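Local coordinates for amidohydrolase family protein (Acinetobacter baumannii, PDB 4I6K) that probably hydrolyses the lactone ring of 2-pyrone-4,6-dicarboxylic acid or a related compound, as a member of the amidohydrolase family, at residues H33-Q38 with P49-V55; T68-Q74 with R95-V101; Y231-K235 with I270-E276. All blocks are in the same frame, centred on the assembly; numbering follows the deposited sequence.

Contact 1. Residues H33-Q38 with P49-V55; sequences HVFSTQ and PDYEATV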
loop_
_atom_site.group_PDB
_atom_site.type_symbol
_atom_site.label_atom_id
_atom_site.label_comp_id
_atom_site.label_asym_id
_atom_site.label_seq_id
_atom_site.Cartn_x
_atom_site.Cartn_y
_atom_site.Cartn_z
ATOM N N HIS A 33 -5.433 -6.612 4.419
ATOM C CA HIS A 33 -4.597 -7.420 5.299
ATOM C C HIS A 33 -5.410 -8.587 5.827
ATOM O O HIS A 33 -6.582 -8.429 6.128
ATOM C CB HIS A 33 -4.097 -6.595 6.484
ATOM C CG HIS A 33 -3.459 -5.293 6.110
ATOM N ND1 HIS A 33 -2.138 -5.191 5.730
ATOM C CD2 HIS A 33 -3.944 -4.026 6.110
ATOM C CE1 HIS A 33 -1.840 -3.923 5.499
ATOM N NE2 HIS A 33 -2.920 -3.196 5.716
ATOM N N VAL A 34 -4.811 -9.769 5.904
ATOM C CA VAL A 34 -5.431 -10.856 6.651
ATOM C C VAL A 34 -4.589 -11.101 7.874
ATOM O O VAL A 34 -3.384 -10.847 7.865
ATOM C CB VAL A 34 -5.511 -12.180 5.868
ATOM C CG1 VAL A 34 -6.506 -12.069 4.728
ATOM C CG2 VAL A 34 -4.137 -12.586 5.367
ATOM N N PHE A 35 -5.230 -11.579 8.933
ATOM C CA PHE A 35 -4.537 -11.968 10.161
ATOM C C PHE A 35 -5.539 -12.618 11.119
ATOM O O PHE A 35 -6.764 -12.526 10.924
ATOM C CB PHE A 35 -3.860 -10.761 10.829
ATOM C CG PHE A 35 -4.810 -9.653 11.147
ATOM C CD1 PHE A 35 -5.647 -9.739 12.252
ATOM C CD2 PHE A 35 -4.902 -8.535 10.324
ATOM C CE1 PHE A 35 -6.549 -8.725 12.548
ATOM C CE2 PHE A 35 -5.805 -7.506 10.614
ATOM C CZ PHE A 35 -6.627 -7.603 11.726
ATOM N N SER A 36 -5.001 -13.275 12.142
ATOM C CA SER A 36 -5.787 -14.017 13.117
ATOM C C SER A 36 -5.205 -13.789 14.493
ATOM O O SER A 36 -4.065 -13.365 14.615
ATOM C CB SER A 36 -5.722 -15.507 12.820
ATOM O OG SER A 36 -5.481 -16.218 14.020
ATOM N N THR A 37 -5.967 -14.097 15.537
ATOM C CA THR A 37 -5.472 -13.867 16.885
ATOM C C THR A 37 -4.483 -14.950 17.269
ATOM O O THR A 37 -3.777 -14.833 18.266
ATOM C CB THR A 37 -6.600 -13.765 17.914
ATOM O OG1 THR A 37 -7.783 -13.264 17.280
ATOM C CG2 THR A 37 -6.195 -12.813 19.024
ATOM N N GLN A 38 -4.422 -15.995 16.455
ATOM C CA GLN A 38 -3.427 -17.048 16.614
ATOM C C GLN A 38 -2.036 -16.577 16.180
ATOM O O GLN A 38 -1.020 -17.057 16.680
ATOM C CB GLN A 38 -3.845 -18.281 15.816
ATOM C CG GLN A 38 -5.163 -18.880 16.287
ATOM C CD GLN A 38 -5.748 -19.870 15.299
ATOM O OE1 GLN A 38 -5.949 -19.552 14.123
ATOM N NE2 GLN A 38 -6.036 -21.079 15.775
ATOM N N PRO A 49 -4.983 -5.994 17.001
ATOM C CA PRO A 49 -6.408 -6.197 16.770
ATOM C C PRO A 49 -6.886 -7.469 17.473
ATOM O O PRO A 49 -6.113 -8.416 17.619
ATOM C CB PRO A 49 -6.499 -6.361 15.249
ATOM C CG PRO A 49 -5.163 -5.913 14.710
ATOM C CD PRO A 49 -4.184 -6.165 15.775
ATOM N N ASP A 50 -8.147 -7.491 17.889
ATOM C CA ASP A 50 -8.695 -8.602 18.672
ATOM C C ASP A 50 -9.829 -9.298 17.930
ATOM O O ASP A 50 -10.911 -9.520 18.476
ATOM C CB ASP A 50 -9.213 -8.077 20.013
ATOM C CG ASP A 50 -9.742 -9.181 20.913
ATOM O OD1 ASP A 50 -9.246 -10.327 20.818
ATOM O OD2 ASP A 50 -10.655 -8.892 21.720
ATOM N N TYR A 51 -9.593 -9.621 16.669
ATOM C CA TYR A 51 -10.622 -10.267 15.876
ATOM C C TYR A 51 -9.961 -11.016 14.741
ATOM O O TYR A 51 -8.760 -10.897 14.537
ATOM C CB TYR A 51 -11.642 -9.248 15.346
ATOM C CG TYR A 51 -11.035 -8.081 14.590
ATOM C CD1 TYR A 51 -10.864 -8.133 13.213
ATOM C CD2 TYR A 51 -10.649 -6.925 15.255
ATOM C CE1 TYR A 51 -10.310 -7.070 12.515
ATOM C CE2 TYR A 51 -10.088 -5.857 14.574
ATOM C CZ TYR A 51 -9.924 -5.938 13.201
ATOM O OH TYR A 51 -9.373 -4.884 12.518
ATOM N N GLU A 52 -10.753 -11.799 14.017
ATOM C CA GLU A 52 -10.267 -12.592 12.896
ATOM C C GLU A 52 -10.442 -11.817 11.595
ATOM O O GLU A 52 -11.536 -11.338 11.313
ATOM C CB GLU A 52 -11.064 -13.898 12.818
ATOM C CG GLU A 52 -10.342 -15.133 13.318
ATOM C CD GLU A 52 -9.358 -14.846 14.425
ATOM O OE1 GLU A 52 -9.781 -14.367 15.498
ATOM O OE2 GLU A 52 -8.153 -15.113 14.217
ATOM N N ALA A 53 -9.373 -11.684 10.808
ATOM C CA ALA A 53 -9.484 -11.105 9.461
ATOM C C ALA A 53 -9.040 -12.128 8.411
ATOM O O ALA A 53 -7.878 -12.134 8.005
ATOM C CB ALA A 53 -8.661 -9.809 9.350
ATOM N N THR A 54 -9.966 -12.988 7.982
ATOM C CA THR A 54 -9.634 -14.184 7.196
ATOM C C THR A 54 -9.628 -13.949 5.691
ATOM O O THR A 54 -10.326 -13.054 5.186
ATOM C CB THR A 54 -10.637 -15.325 7.460
ATOM O OG1 THR A 54 -11.948 -14.904 7.063
ATOM C CG2 THR A 54 -10.661 -15.691 8.922
ATOM N N VAL A 55 -8.864 -14.777 4.972
ATOM C CA VAL A 55 -8.856 -14.701 3.514
ATOM C C VAL A 55 -10.273 -14.911 3.063
ATOM O O VAL A 55 -10.771 -14.248 2.144
ATOM C CB VAL A 55 -8.019 -15.798 2.878
ATOM C CG1 VAL A 55 -7.546 -15.343 1.499
ATOM C CG2 VAL A 55 -6.843 -16.134 3.746
#

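Contact 2. Residues T68-Q74 with R95-V101; sequences THGVLVQ and RLKGIAV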
loop_
_atom_site.group_PDB
_atom_site.type_symbol
_atom_site.label_atom_id
_atom_site.label_comp_id
_atom_site.label_asym_id
_atom_site.label_seq_id
_atom_site.Cartn_x
_atom_site.Cartn_y
_atom_site.Cartn_z
ATOM N N THR A 68 -11.819 -9.007 -9.133
ATOM C CA THR A 68 -11.214 -10.192 -9.673
ATOM C C THR A 68 -9.956 -10.545 -8.894
ATOM O O THR A 68 -9.608 -11.722 -8.774
ATOM C CB THR A 68 -10.872 -9.997 -11.153
ATOM O OG1 THR A 68 -10.095 -8.805 -11.298
ATOM C CG2 THR A 68 -12.151 -9.865 -11.978
ATOM N N HIS A 69 -9.287 -9.520 -8.360
ATOM C CA HIS A 69 -7.983 -9.699 -7.704
ATOM C C HIS A 69 -7.783 -8.805 -6.467
ATOM O O HIS A 69 -8.458 -7.794 -6.291
ATOM C CB HIS A 69 -6.846 -9.437 -8.700
ATOM C CG HIS A 69 -6.967 -10.209 -9.976
ATOM N ND1 HIS A 69 -6.328 -11.413 -10.180
ATOM C CD2 HIS A 69 -7.664 -9.953 -11.108
ATOM C CE1 HIS A 69 -6.624 -11.867 -11.385
ATOM N NE2 HIS A 69 -7.433 -10.999 -11.968
ATOM N N GLY A 70 -6.825 -9.170 -5.623
ATOM C CA GLY A 70 -6.545 -8.381 -4.448
ATOM C C GLY A 70 -5.086 -8.504 -4.099
ATOM O O GLY A 70 -4.422 -9.473 -4.470
ATOM N N VAL A 71 -4.574 -7.520 -3.382
ATOM C CA VAL A 71 -3.199 -7.596 -2.964
ATOM C C VAL A 71 -3.098 -7.540 -1.465
ATOM O O VAL A 71 -3.458 -6.534 -0.844
ATOM C CB VAL A 71 -2.361 -6.486 -3.591
ATOM C CG1 VAL A 71 -0.915 -6.573 -3.098
ATOM C CG2 VAL A 71 -2.418 -6.600 -5.107
ATOM N N LEU A 72 -2.604 -8.629 -0.891
ATOM C CA LEU A 72 -2.365 -8.708 0.542
ATOM C C LEU A 72 -1.055 -8.030 0.925
ATOM O O LEU A 72 -0.028 -8.212 0.268
ATOM C CB LEU A 72 -2.360 -10.163 0.988
ATOM C CG LEU A 72 -3.750 -10.774 0.905
ATOM C CD1 LEU A 72 -3.758 -12.172 1.477
ATOM C CD2 LEU A 72 -4.711 -9.858 1.642
ATOM N N VAL A 73 -1.101 -7.246 1.994
ATOM C CA VAL A 73 0.068 -6.520 2.464
ATOM C C VAL A 73 0.374 -6.951 3.895
ATOM O O VAL A 73 -0.541 -7.111 4.705
ATOM C CB VAL A 73 -0.181 -5.004 2.404
ATOM C CG1 VAL A 73 0.906 -4.250 3.129
ATOM C CG2 VAL A 73 -0.282 -4.549 0.967
ATOM N N GLN A 74 1.651 -7.165 4.200
ATOM C CA GLN A 74 2.060 -7.593 5.542
ATOM C C GLN A 74 1.826 -6.479 6.558
ATOM O O GLN A 74 2.299 -5.363 6.366
ATOM C CB GLN A 74 3.545 -7.984 5.546
ATOM C CG GLN A 74 4.173 -8.137 6.948
ATOM C CD GLN A 74 3.854 -9.481 7.564
ATOM O OE1 GLN A 74 2.937 -10.158 7.124
ATOM N NE2 GLN A 74 4.616 -9.880 8.573
ATOM N N ARG A 95 -5.825 -15.288 -7.544
ATOM C CA ARG A 95 -6.494 -14.016 -7.290
ATOM C C ARG A 95 -5.669 -13.065 -6.425
ATOM O O ARG A 95 -5.898 -11.854 -6.438
ATOM C CB ARG A 95 -7.878 -14.259 -6.672
ATOM C CG ARG A 95 -8.755 -15.158 -7.531
ATOM C CD ARG A 95 -10.145 -15.294 -6.985
ATOM N NE ARG A 95 -10.881 -14.034 -6.999
ATOM C CZ ARG A 95 -12.049 -13.870 -6.388
ATOM N NH1 ARG A 95 -12.582 -14.892 -5.734
ATOM N NH2 ARG A 95 -12.684 -12.699 -6.425
ATOM N N LEU A 96 -4.696 -13.611 -5.701
ATOM C CA LEU A 96 -3.954 -12.826 -4.726
ATOM C C LEU A 96 -2.455 -12.792 -4.965
ATOM O O LEU A 96 -1.848 -13.825 -5.260
ATOM C CB LEU A 96 -4.180 -13.388 -3.324
ATOM C CG LEU A 96 -5.622 -13.427 -2.843
ATOM C CD1 LEU A 96 -5.628 -13.941 -1.409
ATOM C CD2 LEU A 96 -6.259 -12.042 -2.955
ATOM N N LYS A 97 -1.874 -11.602 -4.805
ATOM C CA LYS A 97 -0.431 -11.443 -4.623
ATOM C C LYS A 97 -0.149 -10.722 -3.307
ATOM O O LYS A 97 -1.067 -10.199 -2.684
ATOM C CB LYS A 97 0.185 -10.699 -5.809
ATOM C CG LYS A 97 0.292 -11.581 -7.046
ATOM C CD LYS A 97 0.240 -10.803 -8.357
ATOM C CE LYS A 97 0.381 -11.778 -9.521
ATOM N NZ LYS A 97 0.918 -11.149 -10.755
ATOM N N GLY A 98 1.115 -10.682 -2.892
ATOM C CA GLY A 98 1.464 -10.114 -1.603
ATOM C C GLY A 98 2.651 -9.156 -1.567
ATOM O O GLY A 98 3.504 -9.150 -2.460
ATOM N N ILE A 99 2.680 -8.330 -0.525
ATOM C CA ILE A 99 3.810 -7.454 -0.237
ATOM C C ILE A 99 4.308 -7.869 1.132
ATOM O O ILE A 99 3.565 -7.807 2.102
ATOM C CB ILE A 99 3.387 -5.960 -0.182
ATOM C CG1 ILE A 99 2.830 -5.503 -1.529
ATOM C CG2 ILE A 99 4.553 -5.058 0.273
ATOM C CD1 ILE A 99 3.824 -5.562 -2.642
ATOM N N ALA A 100 5.557 -8.299 1.206
ATOM C CA ALA A 100 6.110 -8.812 2.451
ATOM C C ALA A 100 6.839 -7.721 3.210
ATOM O O ALA A 100 7.052 -6.614 2.693
ATOM C CB ALA A 100 7.070 -9.996 2.179
ATOM N N VAL A 101 7.204 -8.047 4.446
ATOM C CA VAL A 101 8.096 -7.221 5.243
ATOM C C VAL A 101 9.232 -8.132 5.678
ATOM O O VAL A 101 8.994 -9.241 6.165
ATOM C CB VAL A 101 7.367 -6.621 6.452
ATOM C CG1 VAL A 101 8.325 -5.822 7.351
ATOM C CG2 VAL A 101 6.215 -5.734 5.958
#

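Contact 3. Residues Y231-K235 with I270-E276; sequences YNIFK and IVFDKHE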
loop_
_atom_site.group_PDB
_atom_site.type_symbol
_atom_site.label_atom_id
_atom_site.label_comp_id
_atom_site.label_asym_id
_atom_site.label_seq_id
_atom_site.Cartn_x
_atom_site.Cartn_y
_atom_site.Cartn_z
ATOM N N TYR A 231 -6.255 13.777 -4.941
ATOM C CA TYR A 231 -6.566 13.162 -6.225
ATOM C C TYR A 231 -6.453 14.161 -7.371
ATOM O O TYR A 231 -5.782 13.894 -8.375
ATOM C CB TYR A 231 -7.962 12.531 -6.204
ATOM C CG TYR A 231 -8.355 11.858 -7.513
ATOM C CD1 TYR A 231 -7.746 10.659 -7.919
ATOM C CD2 TYR A 231 -9.330 12.414 -8.342
ATOM C CE1 TYR A 231 -8.096 10.034 -9.110
ATOM C CE2 TYR A 231 -9.689 11.791 -9.544
ATOM C CZ TYR A 231 -9.067 10.607 -9.922
ATOM O OH TYR A 231 -9.418 9.983 -11.100
ATOM N N ASN A 232 -7.104 15.313 -7.225
ATOM C CA ASN A 232 -7.071 16.329 -8.278
ATOM C C ASN A 232 -5.656 16.751 -8.577
ATOM O O ASN A 232 -5.264 16.854 -9.740
ATOM C CB ASN A 232 -7.887 17.565 -7.896
ATOM C CG ASN A 232 -9.369 17.273 -7.773
ATOM O OD1 ASN A 232 -10.129 18.109 -7.299
ATOM N ND2 ASN A 232 -9.784 16.083 -8.193
ATOM N N ILE A 233 -4.885 17.010 -7.529
ATOM C CA ILE A 233 -3.470 17.328 -7.711
ATOM C C ILE A 233 -2.768 16.246 -8.546
ATOM O O ILE A 233 -2.174 16.540 -9.577
ATOM C CB ILE A 233 -2.780 17.521 -6.353
ATOM C CG1 ILE A 233 -3.345 18.765 -5.667
ATOM C CG2 ILE A 233 -1.271 17.641 -6.505
ATOM C CD1 ILE A 233 -2.800 18.996 -4.270
ATOM N N PHE A 234 -2.866 14.990 -8.119
ATOM C CA PHE A 234 -2.301 13.865 -8.881
ATOM C C PHE A 234 -2.681 13.939 -10.361
ATOM O O PHE A 234 -1.848 13.721 -11.248
ATOM C CB PHE A 234 -2.786 12.527 -8.318
ATOM C CG PHE A 234 -2.481 12.328 -6.856
ATOM C CD1 PHE A 234 -1.468 13.050 -6.237
ATOM C CD2 PHE A 234 -3.194 11.394 -6.102
ATOM C CE1 PHE A 234 -1.175 12.848 -4.886
ATOM C CE2 PHE A 234 -2.907 11.185 -4.755
ATOM C CZ PHE A 234 -1.898 11.919 -4.150
ATOM N N LYS A 235 -3.954 14.225 -10.615
ATOM C CA LYS A 235 -4.450 14.343 -11.974
ATOM C C LYS A 235 -3.673 15.399 -12.749
ATOM O O LYS A 235 -3.136 15.119 -13.822
ATOM C CB LYS A 235 -5.924 14.730 -11.972
ATOM C CG LYS A 235 -6.734 14.012 -13.013
ATOM C CD LYS A 235 -7.568 12.939 -12.341
ATOM C CE LYS A 235 -8.723 13.562 -11.563
ATOM N NZ LYS A 235 -9.853 14.003 -12.444
ATOM N N ILE A 270 -14.660 10.255 -4.468
ATOM C CA ILE A 270 -13.384 10.831 -4.861
ATOM C C ILE A 270 -13.163 10.720 -6.371
ATOM O O ILE A 270 -12.779 11.684 -7.022
ATOM C CB ILE A 270 -12.215 10.134 -4.148
ATOM C CG1 ILE A 270 -12.262 10.431 -2.645
ATOM C CG2 ILE A 270 -10.879 10.584 -4.750
ATOM C CD1 ILE A 270 -11.769 9.288 -1.786
ATOM N N VAL A 271 -13.394 9.534 -6.921
ATOM C CA VAL A 271 -13.209 9.315 -8.344
ATOM C C VAL A 271 -14.566 9.137 -8.997
ATOM O O VAL A 271 -15.045 8.015 -9.183
ATOM C CB VAL A 271 -12.339 8.074 -8.621
ATOM C CG1 VAL A 271 -12.027 7.956 -10.116
ATOM C CG2 VAL A 271 -11.059 8.147 -7.807
ATOM N N PHE A 272 -15.182 10.258 -9.341
ATOM C CA PHE A 272 -16.507 10.255 -9.922
ATOM C C PHE A 272 -16.551 9.714 -11.362
ATOM O O PHE A 272 -17.436 8.929 -11.720
ATOM C CB PHE A 272 -17.094 11.663 -9.860
ATOM C CG PHE A 272 -18.539 11.711 -10.223
ATOM C CD1 PHE A 272 -19.059 12.777 -10.940
ATOM C CD2 PHE A 272 -19.381 10.662 -9.871
ATOM C CE1 PHE A 272 -20.395 12.806 -11.281
ATOM C CE2 PHE A 272 -20.719 10.682 -10.212
ATOM C CZ PHE A 272 -21.227 11.755 -10.918
ATOM N N ASP A 273 -15.591 10.131 -12.180
ATOM C CA ASP A 273 -15.566 9.772 -13.592
ATOM C C ASP A 273 -15.243 8.290 -13.809
ATOM O O ASP A 273 -14.187 7.798 -13.389
ATOM C CB ASP A 273 -14.571 10.665 -14.336
ATOM C CG ASP A 273 -14.386 10.255 -15.776
ATOM O OD1 ASP A 273 -14.687 9.092 -16.114
ATOM O OD2 ASP A 273 -13.932 11.096 -16.574
ATOM N N LYS A 274 -16.161 7.589 -14.470
ATOM C CA LYS A 274 -16.078 6.136 -14.594
ATOM C C LYS A 274 -14.975 5.642 -15.539
ATOM O O LYS A 274 -14.502 4.511 -15.410
ATOM C CB LYS A 274 -17.436 5.525 -14.978
ATOM C CG LYS A 274 -17.391 3.987 -15.060
ATOM C CD LYS A 274 -18.573 3.383 -15.830
ATOM C CE LYS A 274 -18.290 1.936 -16.272
ATOM N NZ LYS A 274 -17.330 1.845 -17.421
ATOM N N HIS A 275 -14.571 6.474 -16.493
ATOM C CA HIS A 275 -13.412 6.149 -17.304
ATOM C C HIS A 275 -12.203 6.071 -16.378
ATOM O O HIS A 275 -11.398 5.143 -16.472
ATOM C CB HIS A 275 -13.167 7.198 -18.393
ATOM C CG HIS A 275 -14.386 7.537 -19.198
ATOM N ND1 HIS A 275 -15.100 6.592 -19.907
ATOM C CD2 HIS A 275 -15.009 8.720 -19.417
ATOM C CE1 HIS A 275 -16.114 7.177 -20.520
ATOM N NE2 HIS A 275 -16.081 8.469 -20.240
ATOM N N GLU A 276 -12.084 7.054 -15.484
ATOM C CA GLU A 276 -10.992 7.089 -14.520
ATOM C C GLU A 276 -11.062 5.943 -13.507
ATOM O O GLU A 276 -10.033 5.400 -13.079
ATOM C CB GLU A 276 -10.970 8.422 -13.797
ATOM C CG GLU A 276 -10.631 9.571 -14.709
ATOM C CD GLU A 276 -10.708 10.900 -13.992
ATOM O OE1 GLU A 276 -10.951 10.892 -12.765
ATOM O OE2 GLU A 276 -10.537 11.951 -14.651
#

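Contact 1. Residues H33-Q38 with P49-V55
The ring of F35 is the apolar centre of the meeting between H33-Q38 and P49-V55. The methyl of A53 sits over the middle of one ring face as a CH-pi contact, its CB 3.8 Å from the F35 centroid and 10° off the ring normal. Around the far end of the same ring, P49 brings its CB to 3.6 Å from F35 CE1, while Y51 sets CE1 at 3.8 Å from F35 CZ, the two ring planes inclined at 58°. F35 reaches all three because CG is set between the backbone N and the carbonyl carbon (chi1 57°), which folds the ring back toward the opposing chain. F77 adds an edge-to-face partner from outside.

Behind the ring, F35 and A53 form an antiparallel bridge of the hydrogen-bonded kind, F35 N giving to A53 O at 2.9 Å and A53 N giving to F35 O at 2.7 Å. The pairing is a single bridge between two loop segments. Beside it, V34 CG1 packs against V55 CG2 at the start of helix 55-64.

Farther out the contact turns polar. T37 OG1 donates to E52 OE1 over 2.9 Å, on the syn side, although this carboxylate is less surely placed. S36 OG accepts from Q38 N at 2.7 Å, closing an ST turn. At the inner end H33 bonds through ND1 to V73 O, and its NE2 makes a weak hydrogen bond with a citrate probably from the crystallisation liquor. The loop follows the first barrel strand, a place consistent with bordering the active-site pocket of an amidohydrolase.

Contact 2. Residues T68-Q74 with R95-V101
Strands 69-73 and 96-100 are the outer members of a beta-alpha-beta crossover, with helix 83-91 between them, and neighbours in the parallel barrel characteristic of the amidohydrolase family. G70, V71, L72 and V73 pair in register with L96, K97, G98 and I99, and the strand axes approach to 4.6 Å at an angle of 23°. The backbone bonds run in the staggered parallel fashion: both backbone polar atoms of L72 bond to strand 96-100, its N giving to K97 O at 2.8 Å and its O accepting from I99 N, and Q74 N continues the series to I99 O at 2.9 Å. The bond from K97 N to G70 O is weak.

L72 and L96 leave the sheet on the side of helices 83-91 and 55-64, where L72 touches M85, A88 and F58. The two side chains cross at a slant, L72 CD1 at 3.9 Å from L96 CD1. L96 also lays CD2 against its partner G70, 3.5 Å from G70 O. V71, V73 and I99 face the interior of the barrel; V73 and I99 lie side by side with V73 CG2 4.1 Å from I99 CB, and R123 of the next strand packs on both.

Past the strand ends, Q74 and V101 cross at about a right angle, Q74 CG coming to 3.3 Å from V101 CG2; its amide NE2 turns to the carbonyls of G79 and N81. At the opposite end R95 uses its guanidinium three ways: NH1 forms a salt bridge with D63, NH2 bonds to F67 O, and NE, turned toward T68 by a bend at chi3 (65°), donates to T68 O at 3.2 Å in a nearly straight bond (173°), with that oxygen in the guanidinium plane and NE well above the carbonyl plane of T68.

Contact 3. Residues Y231-K235 with I270-E276
Y231 reaches across from helix 222-237 with its ring toward the turn between helices 260-270 and 274-289, and its face, its base and its hydroxyl end meet different residues. V271 comes at about a right angle over one face, placing CG2 4.0 Å from the Y231 centroid and displaced toward the rim: a CH-pi contact. Nearer the helix, Y231 CB packs obliquely on I270 CG2 at 3.8 Å. The hydroxyl end runs on to E276, whose OE1 lies in the plane of the ring, although the ring and carboxylate planes are 55° apart. The hydrogen bond from Y231 OH to E276 OE1 is modelled at 2.4 Å, too short to be trusted in its exact length. With CG anti to the backbone N (chi1 -180°), the ring extends straight out from its helix to make this reach.

K235, one helical turn later, and E276 approach from opposite directions. The path of the lysine chain is less certain, but NZ forms a salt bridge to E276 OE2 at 3.1 Å, on the syn side and 19° out of the carboxylate plane, with a weaker bond to OE1. The nearby ammonium would probably favour the charged form of E276. D273 caps the start of helix 274-289 through OD1, which accepts from H275 N at 2.6 Å. This is outer-layer packing of a (beta/alpha)8 barrel, where helix 222-237 meets the turn joining helix 260-270 to the N-capped helix 274-289.

Contact 2 is the most deeply placed, its centre about 10 Å from that of the chain, against about 18 Å for the other two. It depends on repeated backbone bonds and aliphatic packing between strands, whereas contact 1 has one bridge and an aromatic cluster in a loop, and contact 3 joins a helix to an inter-helix turn mainly through side chains. Contacts 1 and 2 touch: H33 ND1 probably hydrogen-bonds to V73 O at 2.7 Å, and V34 and V55 pack on L72 and L96. The loop's inner end is thereby tied to the barrel. Contact 3 stands apart, its nearest atoms about 17 Å from contact 1 and about 14 Å from contact 2. A glutamate serves each outer contact, E52 beside T37 and E276 in a salt bridge with K235.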